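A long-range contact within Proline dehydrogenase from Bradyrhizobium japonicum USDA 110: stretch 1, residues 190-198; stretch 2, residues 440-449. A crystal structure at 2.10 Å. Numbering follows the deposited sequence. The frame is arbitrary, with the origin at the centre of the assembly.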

# COMPACT_ATOMS: atom_id res chain seq x y z
N THR A 190 -31.89 -1.59 -58.58
CA THR A 190 -30.76 -1.80 -57.69
C THR A 190 -31.27 -2.25 -56.33
O THR A 190 -32.23 -1.68 -55.80
CB THR A 190 -29.91 -0.51 -57.51
OG1 THR A 190 -29.35 -0.12 -58.77
CG2 THR A 190 -28.79 -0.74 -56.52
N ARG A 191 -30.66 -3.29 -55.77
CA ARG A 191 -31.07 -3.81 -54.47
C ARG A 191 -30.44 -3.00 -53.34
O ARG A 191 -30.56 -3.37 -52.17
CB ARG A 191 -30.69 -5.28 -54.31
CG ARG A 191 -31.53 -6.24 -55.13
CD ARG A 191 -31.54 -7.63 -54.50
NE ARG A 191 -32.57 -7.77 -53.47
CZ ARG A 191 -33.79 -8.26 -53.70
NH1 ARG A 191 -34.13 -8.65 -54.92
NH2 ARG A 191 -34.66 -8.35 -52.71
N TYR A 192 -29.78 -1.90 -53.68
CA TYR A 192 -29.06 -1.11 -52.68
C TYR A 192 -29.25 0.39 -52.86
O TYR A 192 -29.36 0.88 -53.99
CB TYR A 192 -27.57 -1.44 -52.73
CG TYR A 192 -27.29 -2.92 -52.70
CD1 TYR A 192 -27.51 -3.66 -51.54
CD2 TYR A 192 -26.84 -3.59 -53.82
CE1 TYR A 192 -27.27 -5.03 -51.51
CE2 TYR A 192 -26.59 -4.96 -53.80
CZ TYR A 192 -26.81 -5.67 -52.64
OH TYR A 192 -26.57 -7.02 -52.60
N SER A 193 -29.27 1.11 -51.75
CA SER A 193 -29.19 2.55 -51.79
C SER A 193 -27.71 2.95 -51.71
O SER A 193 -26.86 2.13 -51.35
CB SER A 193 -29.99 3.16 -50.65
OG SER A 193 -31.36 2.78 -50.75
N PHE A 194 -27.41 4.19 -52.06
CA PHE A 194 -26.02 4.62 -52.24
C PHE A 194 -25.56 5.48 -51.08
O PHE A 194 -26.10 6.56 -50.84
CB PHE A 194 -25.87 5.42 -53.54
CG PHE A 194 -26.00 4.61 -54.81
CD1 PHE A 194 -26.42 3.28 -54.78
CD2 PHE A 194 -25.73 5.19 -56.05
CE1 PHE A 194 -26.55 2.54 -55.96
CE2 PHE A 194 -25.87 4.46 -57.23
CZ PHE A 194 -26.28 3.13 -57.18
N ASP A 195 -24.55 4.99 -50.38
CA ASP A 195 -23.82 5.80 -49.41
C ASP A 195 -22.61 6.35 -50.15
O ASP A 195 -21.59 5.67 -50.30
CB ASP A 195 -23.40 4.94 -48.22
CG ASP A 195 -22.66 5.72 -47.15
OD1 ASP A 195 -22.78 6.97 -47.12
OD2 ASP A 195 -21.96 5.09 -46.34
N MET A 196 -22.73 7.57 -50.65
CA MET A 196 -21.68 8.15 -51.48
C MET A 196 -20.42 8.47 -50.67
O MET A 196 -20.48 9.05 -49.58
CB MET A 196 -22.20 9.40 -52.20
CG MET A 196 -23.54 9.18 -52.93
SD MET A 196 -23.42 8.04 -54.33
CE MET A 196 -22.06 8.81 -55.22
N LEU A 197 -19.26 8.10 -51.21
CA LEU A 197 -17.99 8.28 -50.51
C LEU A 197 -17.63 9.71 -50.11
O LEU A 197 -17.01 9.95 -49.06
CB LEU A 197 -16.85 7.70 -51.35
CG LEU A 197 -16.41 6.28 -51.02
CD1 LEU A 197 -17.59 5.42 -50.67
CD2 LEU A 197 -15.61 5.68 -52.18
N GLY A 198 -17.99 10.68 -50.94
CA GLY A 198 -17.49 12.03 -50.77
C GLY A 198 -17.73 12.73 -49.44
O GLY A 198 -18.80 12.60 -48.84
N TYR A 440 -36.06 -3.39 -44.38
CA TYR A 440 -34.75 -2.80 -44.14
C TYR A 440 -34.05 -2.40 -45.44
O TYR A 440 -34.13 -3.10 -46.45
CB TYR A 440 -33.86 -3.71 -43.29
CG TYR A 440 -33.47 -5.04 -43.91
CD1 TYR A 440 -34.27 -6.17 -43.74
CD2 TYR A 440 -32.29 -5.17 -44.62
CE1 TYR A 440 -33.90 -7.39 -44.29
CE2 TYR A 440 -31.91 -6.38 -45.17
CZ TYR A 440 -32.72 -7.49 -45.00
OH TYR A 440 -32.34 -8.69 -45.55
N ARG A 441 -33.40 -1.25 -45.39
CA ARG A 441 -32.69 -0.69 -46.52
C ARG A 441 -31.21 -1.02 -46.39
O ARG A 441 -30.63 -0.88 -45.31
CB ARG A 441 -32.88 0.83 -46.54
CG ARG A 441 -32.22 1.55 -47.71
CD ARG A 441 -32.56 3.03 -47.68
NE ARG A 441 -34.00 3.23 -47.53
CZ ARG A 441 -34.82 3.46 -48.55
NH1 ARG A 441 -34.35 3.53 -49.79
NH2 ARG A 441 -36.12 3.62 -48.32
N THR A 442 -30.60 -1.46 -47.48
CA THR A 442 -29.18 -1.75 -47.49
C THR A 442 -28.45 -0.71 -48.34
O THR A 442 -28.80 -0.50 -49.50
CB THR A 442 -28.90 -3.18 -48.00
OG1 THR A 442 -29.58 -4.12 -47.15
CG2 THR A 442 -27.42 -3.50 -47.99
N TYR A 443 -27.47 -0.05 -47.75
CA TYR A 443 -26.68 0.94 -48.47
C TYR A 443 -25.35 0.35 -48.89
O TYR A 443 -24.72 -0.40 -48.13
CB TYR A 443 -26.39 2.17 -47.61
CG TYR A 443 -27.53 3.13 -47.38
CD1 TYR A 443 -27.66 4.28 -48.14
CD2 TYR A 443 -28.44 2.91 -46.35
CE1 TYR A 443 -28.69 5.18 -47.90
CE2 TYR A 443 -29.47 3.80 -46.10
CZ TYR A 443 -29.60 4.93 -46.88
OH TYR A 443 -30.62 5.82 -46.63
N ALA A 444 -24.92 0.71 -50.09
CA ALA A 444 -23.59 0.35 -50.57
C ALA A 444 -22.72 1.60 -50.65
O ALA A 444 -23.17 2.65 -51.12
CB ALA A 444 -23.70 -0.33 -51.95
N PRO A 445 -21.47 1.50 -50.19
CA PRO A 445 -20.56 2.63 -50.37
C PRO A 445 -20.24 2.75 -51.85
O PRO A 445 -19.86 1.75 -52.47
CB PRO A 445 -19.31 2.20 -49.58
CG PRO A 445 -19.79 1.11 -48.65
CD PRO A 445 -20.86 0.40 -49.42
N VAL A 446 -20.41 3.95 -52.40
CA VAL A 446 -20.23 4.16 -53.83
C VAL A 446 -19.39 5.40 -54.07
O VAL A 446 -19.75 6.47 -53.61
CB VAL A 446 -21.59 4.39 -54.55
CG1 VAL A 446 -21.36 4.68 -56.04
CG2 VAL A 446 -22.53 3.20 -54.34
N GLY A 447 -18.29 5.25 -54.80
CA GLY A 447 -17.52 6.42 -55.21
C GLY A 447 -16.18 6.18 -55.90
O GLY A 447 -15.86 5.07 -56.30
N SER A 448 -15.40 7.25 -56.01
CA SER A 448 -14.08 7.20 -56.63
C SER A 448 -12.97 6.81 -55.65
O SER A 448 -13.08 7.04 -54.44
CB SER A 448 -13.75 8.56 -57.24
OG SER A 448 -14.70 8.88 -58.24
N HIS A 449 -11.89 6.24 -56.19
CA HIS A 449 -10.72 5.88 -55.38
C HIS A 449 -10.17 7.06 -54.56
O HIS A 449 -9.67 6.88 -53.45
CB HIS A 449 -9.60 5.32 -56.26
CG HIS A 449 -9.91 3.99 -56.87
ND1 HIS A 449 -9.61 3.68 -58.17
CD2 HIS A 449 -10.49 2.88 -56.34
CE1 HIS A 449 -9.99 2.44 -58.43
NE2 HIS A 449 -10.53 1.93 -57.34
O HOH W 1 -32.06 -2.00 -49.84

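The two stretches pair as neighbouring parallel β-strands, although the touching residues lie at least 248 positions apart in sequence. Five backbone hydrogen bonds hold them together. Ser193 N donates to Thr442 O at 2.8 Å, and Ser193 O accepts from Ala444 N at 2.7 Å. Asp195 repeats the pattern two residues on: its N donates to Ala444 O at 2.8 Å, and its O accepts from Val446 N at 3.0 Å. Leu197 N closes the ladder with a 2.9 Å bond to Val446 O. Ser193 and Asp195 therefore use both backbone polar groups across the contact, as do Ala444 and Val446. This alternation is typical of parallel pairing.

Some acceptors also receive CA-H...O contacts. Thr442 O lies 3.2 Å from Tyr192 CA, and Asp195 O lies 3.2 Å from Pro445 CA. Pro445 has no backbone N-H to donate, but its place in the ladder requires none from it.

Just before the ladder, one water takes over. It accepts from Thr442 N at 2.8 Å and donates to Arg191 O at 3.1 Å. It thus bridges two groups that do not bond directly to each other.

One side-chain hydrogen bond crosses the contact. Arg441 NH1 donates to Ser193 OG at 3.2 Å, with the hydroxyl at the edge of the guanidinium. Both atoms also have hydrogen bonds elsewhere in the structure.

The remaining side-chain contacts are mostly apolar. On the face carrying Phe194 and Val446, Val446 CG2 sits over the Phe194 ring, 4.0 Å from its centroid. On the opposite face, Ser193 CB lies over the Tyr443 ring, 3.9 Å from its centroid. Leu197 CD1 packs 3.8 Å from Pro445 CB. Gly447 lacks a side chain, and an ideal CB there would clash with Leu197 CB.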